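Local coordinates for nitroreductase family protein (Sphingopyxis sp., PDB 7DP1) that reduces nitro groups with FMN and NADPH as cofactors, and thereby probably takes part in the breakdown of dinitroaniline herbicides, at residues A[19-29]-A[204-215]; A[79-87]-A[176-186]. The protein carries 1 engineered substitution. One frame throughout, in Å; residues are numbered along the deposited sequence.

Contact 1: residues A[19-29]-A[204-215]; sequences RSVRAFTDRPV and GHADEEAPVNRW. With FMN (flavin mononucleotide), chain C.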
loop_
_atom_site.group_PDB
_atom_site.type_symbol
_atom_site.label_atom_id
_atom_site.label_comp_id
_atom_site.label_asym_id
_atom_site.label_seq_id
_atom_site.Cartn_x
_atom_site.Cartn_y
_atom_site.Cartn_z
ATOM N N ARG A 19 -11.919 -9.074 -3.095
ATOM C CA ARG A 19 -11.598 -9.130 -4.514
ATOM C C ARG A 19 -11.991 -7.825 -5.197
ATOM O O ARG A 19 -12.740 -7.015 -4.646
ATOM C CB ARG A 19 -12.289 -10.312 -5.190
ATOM C CG ARG A 19 -13.786 -10.179 -5.366
ATOM C CD ARG A 19 -14.378 -11.442 -6.038
ATOM N NE ARG A 19 -13.894 -11.618 -7.407
ATOM C CZ ARG A 19 -13.634 -12.784 -8.003
ATOM N NH1 ARG A 19 -13.851 -13.948 -7.388
ATOM N NH2 ARG A 19 -13.194 -12.785 -9.257
ATOM N N SER A 20 -11.470 -7.610 -6.393
ATOM C CA SER A 20 -11.886 -6.447 -7.145
ATOM C C SER A 20 -13.264 -6.731 -7.742
ATOM O O SER A 20 -13.374 -7.397 -8.756
ATOM C CB SER A 20 -10.854 -6.113 -8.216
ATOM O OG SER A 20 -9.661 -5.653 -7.584
ATOM N N VAL A 21 -14.303 -6.193 -7.113
ATOM C CA VAL A 21 -15.686 -6.443 -7.517
ATOM C C VAL A 21 -16.135 -5.538 -8.664
ATOM O O VAL A 21 -16.035 -4.310 -8.580
ATOM C CB VAL A 21 -16.627 -6.266 -6.303
ATOM C CG1 VAL A 21 -18.061 -6.211 -6.723
ATOM C CG2 VAL A 21 -16.386 -7.393 -5.299
ATOM N N ARG A 22 -16.629 -6.143 -9.738
ATOM C CA ARG A 22 -17.034 -5.367 -10.913
ATOM C C ARG A 22 -18.512 -5.562 -11.234
ATOM O O ARG A 22 -18.926 -5.510 -12.398
ATOM C CB ARG A 22 -16.153 -5.731 -12.118
ATOM C CG ARG A 22 -14.683 -5.439 -11.842
ATOM C CD ARG A 22 -13.731 -5.911 -12.927
ATOM N NE ARG A 22 -12.344 -5.583 -12.570
ATOM C CZ ARG A 22 -11.472 -6.453 -12.068
ATOM N NH1 ARG A 22 -11.833 -7.715 -11.869
ATOM N NH2 ARG A 22 -10.235 -6.062 -11.762
ATOM N N ALA A 23 -19.299 -5.801 -10.188
ATOM C CA ALA A 23 -20.752 -5.791 -10.286
ATOM C C ALA A 23 -21.385 -5.582 -8.917
ATOM O O ALA A 23 -21.324 -6.470 -8.051
ATOM C CB ALA A 23 -21.264 -7.070 -10.903
ATOM N N PHE A 24 -21.997 -4.410 -8.743
ATOM C CA PHE A 24 -22.639 -4.017 -7.491
ATOM C C PHE A 24 -24.155 -3.925 -7.614
ATOM O O PHE A 24 -24.684 -3.523 -8.653
ATOM C CB PHE A 24 -22.112 -2.660 -7.009
ATOM C CG PHE A 24 -20.628 -2.616 -6.780
ATOM C CD1 PHE A 24 -19.759 -2.356 -7.823
ATOM C CD2 PHE A 24 -20.103 -2.803 -5.511
ATOM C CE1 PHE A 24 -18.387 -2.302 -7.604
ATOM C CE2 PHE A 24 -18.741 -2.753 -5.292
ATOM C CZ PHE A 24 -17.879 -2.499 -6.343
ATOM N N THR A 25 -24.856 -4.285 -6.548
ATOM C CA THR A 25 -26.285 -4.005 -6.464
ATOM C C THR A 25 -26.393 -2.510 -6.172
ATOM O O THR A 25 -25.388 -1.886 -5.859
ATOM C CB THR A 25 -26.963 -4.837 -5.368
ATOM O OG1 THR A 25 -26.610 -4.320 -4.081
ATOM C CG2 THR A 25 -26.526 -6.302 -5.459
ATOM N N ASP A 26 -27.586 -1.930 -6.216
ATOM C CA ASP A 26 -27.707 -0.490 -5.963
ATOM C C ASP A 26 -28.153 -0.175 -4.540
ATOM O O ASP A 26 -28.718 0.883 -4.268
ATOM C CB ASP A 26 -28.680 0.142 -6.948
ATOM C CG ASP A 26 -30.048 -0.446 -6.839
ATOM O OD1 ASP A 26 -30.237 -1.311 -5.956
ATOM O OD2 ASP A 26 -30.934 -0.048 -7.625
ATOM N N ARG A 27 -27.937 -1.122 -3.647
ATOM C CA ARG A 27 -28.152 -0.889 -2.238
ATOM C C ARG A 27 -27.204 0.224 -1.806
ATOM O O ARG A 27 -26.002 0.151 -2.073
ATOM C CB ARG A 27 -27.907 -2.175 -1.459
ATOM C CG ARG A 27 -28.039 -2.071 0.037
ATOM C CD ARG A 27 -27.768 -3.431 0.662
ATOM N NE ARG A 27 -27.808 -3.379 2.118
ATOM C CZ ARG A 27 -27.575 -4.424 2.903
ATOM N NH1 ARG A 27 -27.299 -5.602 2.363
ATOM N NH2 ARG A 27 -27.622 -4.295 4.224
ATOM N N PRO A 28 -27.742 1.275 -1.171
ATOM C CA PRO A 28 -26.927 2.406 -0.724
ATOM C C PRO A 28 -25.897 1.986 0.301
ATOM O O PRO A 28 -26.034 0.951 0.952
ATOM C CB PRO A 28 -27.946 3.354 -0.085
ATOM C CG PRO A 28 -29.133 2.501 0.211
ATOM C CD PRO A 28 -29.164 1.489 -0.886
ATOM N N VAL A 29 -24.853 2.786 0.414
ATOM C CA VAL A 29 -23.843 2.589 1.429
ATOM C C VAL A 29 -24.109 3.560 2.585
ATOM O O VAL A 29 -24.315 4.756 2.377
ATOM C CB VAL A 29 -22.441 2.791 0.840
ATOM C CG1 VAL A 29 -21.388 2.569 1.896
ATOM C CG2 VAL A 29 -22.236 1.832 -0.313
ATOM N N GLY A 204 -19.367 -0.364 -2.774
ATOM C CA GLY A 204 -20.765 -0.758 -2.702
ATOM C C GLY A 204 -20.975 -2.182 -2.234
ATOM O O GLY A 204 -20.040 -2.833 -1.734
ATOM N N HIS A 205 -22.211 -2.657 -2.385
ATOM C CA HIS A 205 -22.585 -4.008 -2.023
ATOM C C HIS A 205 -22.404 -4.910 -3.238
ATOM O O HIS A 205 -22.962 -4.636 -4.304
ATOM C CB HIS A 205 -24.039 -4.050 -1.538
ATOM C CG HIS A 205 -24.282 -3.295 -0.266
ATOM N ND1 HIS A 205 -24.222 -3.885 0.979
ATOM C CD2 HIS A 205 -24.586 -1.991 -0.048
ATOM C CE1 HIS A 205 -24.492 -2.983 1.907
ATOM N NE2 HIS A 205 -24.712 -1.825 1.311
ATOM N N ALA A 206 -21.634 -5.981 -3.084
ATOM C CA ALA A 206 -21.356 -6.887 -4.200
ATOM C C ALA A 206 -22.584 -7.661 -4.702
ATOM O O ALA A 206 -23.356 -8.199 -3.911
ATOM C CB ALA A 206 -20.269 -7.859 -3.805
ATOM N N ASP A 207 -22.739 -7.730 -6.023
ATOM C CA ASP A 207 -23.718 -8.636 -6.632
ATOM C C ASP A 207 -23.121 -10.035 -6.590
ATOM O O ASP A 207 -22.364 -10.430 -7.475
ATOM C CB ASP A 207 -24.056 -8.211 -8.072
ATOM C CG ASP A 207 -24.983 -9.194 -8.795
ATOM O OD1 ASP A 207 -25.317 -10.264 -8.236
ATOM O OD2 ASP A 207 -25.402 -8.874 -9.933
ATOM N N GLU A 208 -23.519 -10.806 -5.586
ATOM C CA GLU A 208 -22.814 -12.031 -5.254
ATOM C C GLU A 208 -23.270 -13.214 -6.104
ATOM O O GLU A 208 -22.984 -14.368 -5.784
ATOM C CB GLU A 208 -22.994 -12.318 -3.768
ATOM C CG GLU A 208 -24.241 -11.662 -3.192
ATOM C CD GLU A 208 -24.173 -11.488 -1.688
ATOM O OE1 GLU A 208 -23.547 -12.336 -1.014
ATOM O OE2 GLU A 208 -24.753 -10.505 -1.178
ATOM N N GLU A 209 -23.948 -12.913 -7.208
ATOM C CA GLU A 209 -24.296 -13.919 -8.208
ATOM C C GLU A 209 -23.712 -13.558 -9.561
ATOM O O GLU A 209 -23.910 -14.267 -10.541
ATOM C CB GLU A 209 -25.816 -14.079 -8.336
ATOM C CG GLU A 209 -26.465 -14.667 -7.117
ATOM C CD GLU A 209 -25.891 -16.035 -6.785
ATOM O OE1 GLU A 209 -25.645 -16.828 -7.720
ATOM O OE2 GLU A 209 -25.657 -16.310 -5.587
ATOM N N ALA A 210 -22.957 -12.469 -9.609
ATOM C CA ALA A 210 -22.415 -12.015 -10.875
ATOM C C ALA A 210 -21.237 -12.871 -11.293
ATOM O O ALA A 210 -20.353 -13.156 -10.477
ATOM C CB ALA A 210 -21.995 -10.555 -10.777
ATOM N N PRO A 211 -21.193 -13.239 -12.582
ATOM C CA PRO A 211 -20.139 -14.117 -13.101
ATOM C C PRO A 211 -18.798 -13.422 -12.944
ATOM O O PRO A 211 -17.777 -14.026 -12.587
ATOM C CB PRO A 211 -20.512 -14.289 -14.580
ATOM C CG PRO A 211 -21.341 -13.085 -14.916
ATOM C CD PRO A 211 -22.074 -12.730 -13.648
ATOM N N VAL A 212 -18.840 -12.119 -13.185
ATOM C CA VAL A 212 -17.677 -11.272 -13.116
ATOM C C VAL A 212 -17.077 -11.309 -11.712
ATOM O O VAL A 212 -15.886 -11.086 -11.552
ATOM C CB VAL A 212 -18.049 -9.825 -13.512
ATOM C CG1 VAL A 212 -18.818 -9.146 -12.389
ATOM C CG2 VAL A 212 -16.825 -9.031 -13.872
ATOM N N ASN A 213 -17.888 -11.666 -10.714
ATOM C CA ASN A 213 -17.437 -11.687 -9.318
ATOM C C ASN A 213 -17.090 -13.040 -8.696
ATOM O O ASN A 213 -16.790 -13.091 -7.505
ATOM C CB ASN A 213 -18.505 -11.058 -8.420
ATOM C CG ASN A 213 -18.699 -9.583 -8.682
ATOM O OD1 ASN A 213 -17.791 -8.895 -9.141
ATOM N ND2 ASN A 213 -19.891 -9.083 -8.378
ATOM N N ARG A 214 -17.095 -14.128 -9.461
ATOM C CA ARG A 214 -16.966 -15.434 -8.816
ATOM C C ARG A 214 -15.827 -16.317 -9.329
ATOM O O ARG A 214 -15.492 -17.329 -8.704
ATOM C CB ARG A 214 -18.279 -16.215 -8.957
ATOM C CG ARG A 214 -19.515 -15.528 -8.391
ATOM C CD ARG A 214 -20.679 -16.522 -8.339
ATOM N NE ARG A 214 -20.365 -17.607 -7.414
ATOM C CZ ARG A 214 -20.868 -18.833 -7.482
ATOM N NH1 ARG A 214 -21.706 -19.161 -8.457
ATOM N NH2 ARG A 214 -20.514 -19.739 -6.580
ATOM N N TRP A 215 -15.207 -15.920 -10.432
ATOM C CA TRP A 215 -14.057 -16.650 -10.951
ATOM C C TRP A 215 -12.859 -16.509 -10.012
ATOM O O TRP A 215 -12.657 -15.461 -9.403
ATOM C CB TRP A 215 -13.710 -16.162 -12.363
ATOM C CG TRP A 215 -13.484 -14.677 -12.439
ATOM C CD1 TRP A 215 -14.441 -13.713 -12.590
ATOM C CD2 TRP A 215 -12.232 -13.985 -12.329
ATOM N NE1 TRP A 215 -13.860 -12.466 -12.607
ATOM C CE2 TRP A 215 -12.508 -12.603 -12.440
ATOM C CE3 TRP A 215 -10.910 -14.398 -12.151
ATOM C CZ2 TRP A 215 -11.509 -11.632 -12.381
ATOM C CZ3 TRP A 215 -9.913 -13.431 -12.099
ATOM C CH2 TRP A 215 -10.223 -12.063 -12.209
HETATM N N1 FMN C . -9.319 -3.150 -11.979
HETATM C C2 FMN C . -10.056 -2.668 -13.042
HETATM O O2 FMN C . -10.863 -3.390 -13.614
HETATM N N3 FMN C . -9.896 -1.374 -13.481
HETATM C C4 FMN C . -9.001 -0.532 -12.865
HETATM O O4 FMN C . -8.887 0.639 -13.269
HETATM C C4A FMN C . -8.247 -1.025 -11.800
HETATM N N5 FMN C . -7.332 -0.216 -11.164
HETATM C C5A FMN C . -6.594 -0.682 -10.093
HETATM C C6 FMN C . -5.691 0.178 -9.472
HETATM C C7 FMN C . -4.938 -0.267 -8.402
HETATM C C7M FMN C . -3.969 0.640 -7.709
HETATM C C8 FMN C . -5.085 -1.569 -7.948
HETATM C C8M FMN C . -4.256 -1.988 -6.769
HETATM C C9 FMN C . -5.986 -2.438 -8.567
HETATM C C9A FMN C . -6.747 -1.996 -9.651
HETATM N N10 FMN C . -7.656 -2.818 -10.301
HETATM C C10 FMN C . -8.400 -2.336 -11.366
HETATM C "C1'" FMN C . -7.886 -4.227 -9.854
HETATM C "C2'" FMN C . -6.805 -5.223 -10.265
HETATM O "O2'" FMN C . -7.005 -5.604 -11.603
HETATM C "C3'" FMN C . -6.932 -6.448 -9.366
HETATM O "O3'" FMN C . -6.501 -6.054 -8.081
HETATM C "C4'" FMN C . -6.077 -7.635 -9.802
HETATM O "O4'" FMN C . -6.470 -8.185 -11.046
HETATM C "C5'" FMN C . -6.234 -8.717 -8.760
HETATM O "O5'" FMN C . -7.594 -9.074 -8.720
HETATM P P FMN C . -8.308 -9.062 -7.279
HETATM O O1P FMN C . -9.788 -9.224 -7.475
HETATM O O2P FMN C . -7.741 -10.193 -6.438
HETATM O O3P FMN C . -7.997 -7.742 -6.598
HETATM O O HOH W 1 -24.208 -1.428 -3.631
#

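Contact 2: residues A[79-87]-A[176-186]; sequences EGFQPEYDI and ECWAMYGATVR. With FMN (flavin mononucleotide), chain C.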
loop_
_atom_site.group_PDB
_atom_site.type_symbol
_atom_site.label_atom_id
_atom_site.label_comp_id
_atom_site.label_asym_id
_atom_site.label_seq_id
_atom_site.Cartn_x
_atom_site.Cartn_y
_atom_site.Cartn_z
ATOM N N GLU A 79 -7.442 11.474 -28.037
ATOM C CA GLU A 79 -7.074 12.887 -27.942
ATOM C C GLU A 79 -7.601 13.494 -26.623
ATOM O O GLU A 79 -7.174 14.575 -26.212
ATOM C CB GLU A 79 -7.623 13.662 -29.135
ATOM C CG GLU A 79 -6.973 15.018 -29.372
ATOM C CD GLU A 79 -5.771 14.929 -30.293
ATOM O OE1 GLU A 79 -5.573 13.858 -30.898
ATOM O OE2 GLU A 79 -5.039 15.932 -30.431
ATOM N N GLY A 80 -8.548 12.807 -25.983
ATOM C CA GLY A 80 -9.143 13.259 -24.736
ATOM C C GLY A 80 -8.375 12.854 -23.478
ATOM O O GLY A 80 -8.663 13.332 -22.382
ATOM N N PHE A 81 -7.416 11.950 -23.629
ATOM C CA PHE A 81 -6.684 11.429 -22.483
ATOM C C PHE A 81 -5.935 12.533 -21.747
ATOM O O PHE A 81 -5.355 13.426 -22.372
ATOM C CB PHE A 81 -5.700 10.339 -22.907
ATOM C CG PHE A 81 -6.350 9.027 -23.218
ATOM C CD1 PHE A 81 -7.418 8.574 -22.464
ATOM C CD2 PHE A 81 -5.863 8.222 -24.234
ATOM C CE1 PHE A 81 -8.009 7.360 -22.744
ATOM C CE2 PHE A 81 -6.449 7.002 -24.511
ATOM C CZ PHE A 81 -7.524 6.574 -23.767
ATOM N N GLN A 82 -5.979 12.469 -20.416
ATOM C CA GLN A 82 -5.242 13.397 -19.553
ATOM C C GLN A 82 -4.548 12.600 -18.456
ATOM O O GLN A 82 -4.948 12.640 -17.287
ATOM C CB GLN A 82 -6.174 14.447 -18.929
ATOM C CG GLN A 82 -7.088 15.166 -19.924
ATOM C CD GLN A 82 -8.186 15.953 -19.224
ATOM O OE1 GLN A 82 -8.813 15.456 -18.277
ATOM N NE2 GLN A 82 -8.436 17.182 -19.691
ATOM N N PRO A 83 -3.521 11.831 -18.834
ATOM C CA PRO A 83 -2.888 10.924 -17.865
ATOM C C PRO A 83 -2.252 11.698 -16.717
ATOM O O PRO A 83 -1.550 12.656 -17.004
ATOM C CB PRO A 83 -1.832 10.199 -18.708
ATOM C CG PRO A 83 -2.263 10.399 -20.112
ATOM C CD PRO A 83 -2.895 11.747 -20.162
ATOM N N GLU A 84 -2.502 11.315 -15.461
ATOM C CA GLU A 84 -1.868 11.951 -14.303
ATOM C C GLU A 84 -0.408 11.510 -14.185
ATOM O O GLU A 84 0.443 12.241 -13.666
ATOM C CB GLU A 84 -2.588 11.592 -12.991
ATOM C CG GLU A 84 -3.864 12.312 -12.674
ATOM C CD GLU A 84 -3.661 13.776 -12.294
ATOM O OE1 GLU A 84 -3.540 14.603 -13.216
ATOM O OE2 GLU A 84 -3.636 14.102 -11.082
ATOM N N TYR A 85 -0.144 10.298 -14.660
ATOM C CA TYR A 85 1.170 9.661 -14.567
ATOM C C TYR A 85 1.153 8.420 -15.457
ATOM O O TYR A 85 0.181 8.183 -16.165
ATOM C CB TYR A 85 1.488 9.281 -13.126
ATOM C CG TYR A 85 0.387 8.453 -12.495
ATOM C CD1 TYR A 85 0.348 7.068 -12.657
ATOM C CD2 TYR A 85 -0.625 9.055 -11.750
ATOM C CE1 TYR A 85 -0.669 6.308 -12.086
ATOM C CE2 TYR A 85 -1.641 8.300 -11.172
ATOM C CZ TYR A 85 -1.657 6.928 -11.348
ATOM O OH TYR A 85 -2.663 6.170 -10.790
ATOM N N ASP A 86 2.197 7.608 -15.386
ATOM C CA ASP A 86 2.235 6.335 -16.109
ATOM C C ASP A 86 1.563 5.228 -15.306
ATOM O O ASP A 86 2.102 4.783 -14.275
ATOM C CB ASP A 86 3.679 5.940 -16.395
ATOM C CG ASP A 86 4.266 6.709 -17.540
ATOM O OD1 ASP A 86 3.513 7.438 -18.210
ATOM O OD2 ASP A 86 5.487 6.605 -17.761
ATOM N N ILE A 87 0.395 4.779 -15.765
ATOM C CA ILE A 87 -0.351 3.762 -15.022
ATOM C C ILE A 87 0.380 2.425 -15.100
ATOM O O ILE A 87 0.790 1.857 -14.082
ATOM C CB ILE A 87 -1.787 3.610 -15.556
ATOM C CG1 ILE A 87 -2.527 4.949 -15.456
ATOM C CG2 ILE A 87 -2.531 2.523 -14.791
ATOM C CD1 ILE A 87 -4.018 4.865 -15.774
ATOM N N GLU A 176 -7.486 2.527 -11.267
ATOM C CA GLU A 176 -6.538 3.517 -11.765
ATOM C C GLU A 176 -7.031 4.171 -13.045
ATOM O O GLU A 176 -6.428 5.127 -13.539
ATOM C CB GLU A 176 -5.185 2.875 -12.015
ATOM C CG GLU A 176 -4.191 3.152 -10.939
ATOM C CD GLU A 176 -3.140 2.060 -10.844
ATOM O OE1 GLU A 176 -3.116 1.164 -11.721
ATOM O OE2 GLU A 176 -2.348 2.107 -9.885
ATOM N N CYS A 177 -8.115 3.641 -13.599
ATOM C CA CYS A 177 -8.622 4.150 -14.874
ATOM C C CYS A 177 -8.950 5.651 -14.815
ATOM O O CYS A 177 -8.838 6.361 -15.814
ATOM C CB CYS A 177 -9.864 3.359 -15.295
ATOM S SG CYS A 177 -11.210 3.432 -14.087
ATOM N N TRP A 178 -9.325 6.130 -13.630
ATOM C CA TRP A 178 -9.665 7.541 -13.432
ATOM C C TRP A 178 -8.454 8.459 -13.618
ATOM O O TRP A 178 -8.594 9.630 -13.993
ATOM C CB TRP A 178 -10.285 7.741 -12.036
ATOM C CG TRP A 178 -11.586 6.968 -11.894
ATOM C CD1 TRP A 178 -11.766 5.778 -11.243
ATOM C CD2 TRP A 178 -12.857 7.303 -12.476
ATOM N NE1 TRP A 178 -13.070 5.364 -11.374
ATOM C CE2 TRP A 178 -13.760 6.286 -12.122
ATOM C CE3 TRP A 178 -13.318 8.381 -13.246
ATOM C CZ2 TRP A 178 -15.104 6.309 -12.504
ATOM C CZ3 TRP A 178 -14.657 8.401 -13.638
ATOM C CH2 TRP A 178 -15.531 7.374 -13.265
ATOM N N ALA A 179 -7.260 7.932 -13.360
ATOM C CA ALA A 179 -6.057 8.730 -13.539
ATOM C C ALA A 179 -5.799 9.037 -15.017
ATOM O O ALA A 179 -5.006 9.921 -15.331
ATOM C CB ALA A 179 -4.833 8.015 -12.904
ATOM N N MET A 180 -6.470 8.320 -15.919
ATOM C CA MET A 180 -6.453 8.650 -17.358
ATOM C C MET A 180 -7.051 10.012 -17.684
ATOM O O MET A 180 -6.803 10.555 -18.756
ATOM C CB MET A 180 -7.185 7.581 -18.171
ATOM C CG MET A 180 -6.411 6.277 -18.306
ATOM S SD MET A 180 -5.084 6.444 -19.523
ATOM C CE MET A 180 -3.717 7.010 -18.510
ATOM N N TYR A 181 -7.872 10.538 -16.781
ATOM C CA TYR A 181 -8.506 11.844 -16.990
ATOM C C TYR A 181 -8.392 12.662 -15.716
ATOM O O TYR A 181 -9.359 13.316 -15.321
ATOM C CB TYR A 181 -9.988 11.711 -17.374
ATOM C CG TYR A 181 -10.221 10.820 -18.553
ATOM C CD1 TYR A 181 -10.027 11.291 -19.850
ATOM C CD2 TYR A 181 -10.607 9.497 -18.378
ATOM C CE1 TYR A 181 -10.219 10.479 -20.935
ATOM C CE2 TYR A 181 -10.805 8.671 -19.468
ATOM C CZ TYR A 181 -10.608 9.168 -20.744
ATOM O OH TYR A 181 -10.801 8.357 -21.839
ATOM N N GLY A 182 -7.218 12.613 -15.087
ATOM C CA GLY A 182 -6.993 13.234 -13.794
ATOM C C GLY A 182 -7.467 14.678 -13.704
ATOM O O GLY A 182 -8.193 15.041 -12.774
ATOM N N ALA A 183 -7.072 15.489 -14.682
ATOM C CA ALA A 183 -7.379 16.920 -14.677
ATOM C C ALA A 183 -8.875 17.177 -14.647
ATOM O O ALA A 183 -9.339 18.049 -13.920
ATOM C CB ALA A 183 -6.757 17.608 -15.889
ATOM N N THR A 184 -9.624 16.421 -15.445
ATOM C CA THR A 184 -11.080 16.532 -15.456
ATOM C C THR A 184 -11.666 16.139 -14.102
ATOM O O THR A 184 -12.484 16.853 -13.541
ATOM C CB THR A 184 -11.719 15.643 -16.530
ATOM O OG1 THR A 184 -11.364 16.128 -17.825
ATOM C CG2 THR A 184 -13.239 15.653 -16.387
ATOM N N VAL A 185 -11.252 14.986 -13.593
ATOM C CA VAL A 185 -11.734 14.522 -12.295
ATOM C C VAL A 185 -11.434 15.562 -11.214
ATOM O O VAL A 185 -12.334 15.965 -10.471
ATOM C CB VAL A 185 -11.112 13.170 -11.920
ATOM C CG1 VAL A 185 -11.585 12.698 -10.513
ATOM C CG2 VAL A 185 -11.418 12.130 -12.995
ATOM N N ARG A 186 -10.183 16.016 -11.156
ATOM C CA ARG A 186 -9.780 17.030 -10.189
ATOM C C ARG A 186 -10.645 18.267 -10.350
ATOM O O ARG A 186 -11.024 18.886 -9.359
ATOM C CB ARG A 186 -8.296 17.402 -10.327
ATOM C CG ARG A 186 -7.347 16.355 -9.744
ATOM C CD ARG A 186 -5.924 16.887 -9.575
ATOM N NE ARG A 186 -5.115 16.593 -10.749
ATOM C CZ ARG A 186 -4.780 17.474 -11.672
ATOM N NH1 ARG A 186 -5.170 18.742 -11.564
ATOM N NH2 ARG A 186 -4.052 17.084 -12.706
HETATM N N1 FMN C . -9.319 -3.150 -11.979
HETATM C C2 FMN C . -10.056 -2.668 -13.042
HETATM O O2 FMN C . -10.863 -3.390 -13.614
HETATM N N3 FMN C . -9.896 -1.374 -13.481
HETATM C C4 FMN C . -9.001 -0.532 -12.865
HETATM O O4 FMN C . -8.887 0.639 -13.269
HETATM C C4A FMN C . -8.247 -1.025 -11.800
HETATM N N5 FMN C . -7.332 -0.216 -11.164
HETATM C C5A FMN C . -6.594 -0.682 -10.093
HETATM C C6 FMN C . -5.691 0.178 -9.472
HETATM C C7 FMN C . -4.938 -0.267 -8.402
HETATM C C7M FMN C . -3.969 0.640 -7.709
HETATM C C8 FMN C . -5.085 -1.569 -7.948
HETATM C C8M FMN C . -4.256 -1.988 -6.769
HETATM C C9 FMN C . -5.986 -2.438 -8.567
HETATM C C9A FMN C . -6.747 -1.996 -9.651
HETATM N N10 FMN C . -7.656 -2.818 -10.301
HETATM C C10 FMN C . -8.400 -2.336 -11.366
HETATM C "C1'" FMN C . -7.886 -4.227 -9.854
HETATM C "C2'" FMN C . -6.805 -5.223 -10.265
HETATM O "O2'" FMN C . -7.005 -5.604 -11.603
HETATM C "C3'" FMN C . -6.932 -6.448 -9.366
HETATM O "O3'" FMN C . -6.501 -6.054 -8.081
HETATM C "C4'" FMN C . -6.077 -7.635 -9.802
HETATM O "O4'" FMN C . -6.470 -8.185 -11.046
HETATM C "C5'" FMN C . -6.234 -8.717 -8.760
HETATM O "O5'" FMN C . -7.594 -9.074 -8.720
HETATM P P FMN C . -8.308 -9.062 -7.279
HETATM O O1P FMN C . -9.788 -9.224 -7.475
HETATM O O2P FMN C . -7.741 -10.193 -6.438
HETATM O O3P FMN C . -7.997 -7.742 -6.598
HETATM O O HOH W 2 -4.548 14.666 -15.814
#

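Contact 1: residues A[19-29]-A[204-215]
The guanidinium of R19 stands steeply on the indole of W215, their planes 76° apart, so that NH2 rests over the ring face in a cation-pi contact. End-on, NH1 and NH2 both donate to W215 O, with R19 NH2 2.7 Å from W215 O, while N213 C and R214 N lie over one face of the guanidinium. A bend at chi3 (-65°) turns the arginine tip into this grip. A leucine in place of R19 would probably leave W215 O without its two donors and the indole face without its charged cover. N213 suits its place because an amide can both accept and donate: OD1 takes R22 N at 3.0 Å, and ND2 gives to D207 O and, on a lone pair, to A23 O. D207 N is a second donor to A23 O. The short A23 CB fits 3.5 Å from V212 CG1. Beyond the single bridge of F24 with A206, T25 N bonds H205 O. There the fully extended R27 lays its guanidinium flat on the imidazole of H205, planes 3° apart, with R27 CD 3.4 Å from the H205 ring centroid. The 19-29 loop held here is part of the flavin site of the nitroreductase family: S20 N binds the phosphate through O1P, and R22 NE reaches FMN O2 at 2.8 Å.

Contact 2: residues A[79-87]-A[176-186]
E84 reaches across to R186 over the first turn of helix 182-189, and its side chain can be followed atom by atom. CB passes 3.8 Å from A179 O, the carbonyl that accepts the backbone N of E84. CG then lies 3.4 Å from G182 CA, a spot where a side chain on residue 182 would collide with it, so glycine fits. Bending there (chi2 -71°), the chain brings the carboxylate side-on to the guanidinium: E84 OE1 meets R186 NH2 at 2.6 Å from the syn side, while E84 OE2 meets R186 NE at 2.9 Å from above the carboxylate plane. This bidentate salt bridge has further support, since OE2 also accepts from L197 N of strand 195-204.

Q82 serves the same helix start. Its OE1 is held from opposite faces by T184 N and by T184 OG1, the latter 2.7 Å from Q82 OE1; its backbone O takes a weak bond from G182 N, and a water on Q82 O and E84 OE1 accepts from A183 N. Y181 is the N-cap residue; of the three amides after it, those of G182 and T184 thus find acceptors on Q82, and that of A183 reaches the other segment through the water. Flexible M180 fills the apolar flank, with SD above the face of F81 in a Met-aromatic contact and CE 3.5 Å from I87 CD1, a tight fit. Y85 lays its ring edge-to-face with W151 and sends OH to F198 O, while Q150 of the second subunit bonds I87 O.

The other end of 176-186 belongs to the flavin site: E176 N donates to FMN N5 at 2.7 Å and C177 N to FMN O4, a backbone contact with the redox-active edge of the isoalloxazine.

Overall arrangement
Both contacts are partly buried and lie on opposite sides of the chain's centre, 25 Å apart between centres and about 9 Å between nearest atoms, joined through the FMN they share. In contact 1 the loop 19-29, alone of the two segments, reaches its phosphate and pyrimidine edge; contact 2 meets N5 and O4 with backbone amides that directly follow strand 171-175. That strand links them, as V21 of contact 1 pairs with S172. Strand 195-204 does so too: it runs into 204-215 and receives E84 of contact 2. Arginine stacking and a bridging asparagine mark contact 1, whereas contact 2 relies on helix-start amides and a salt bridge, and it alone of the two touches the second subunit.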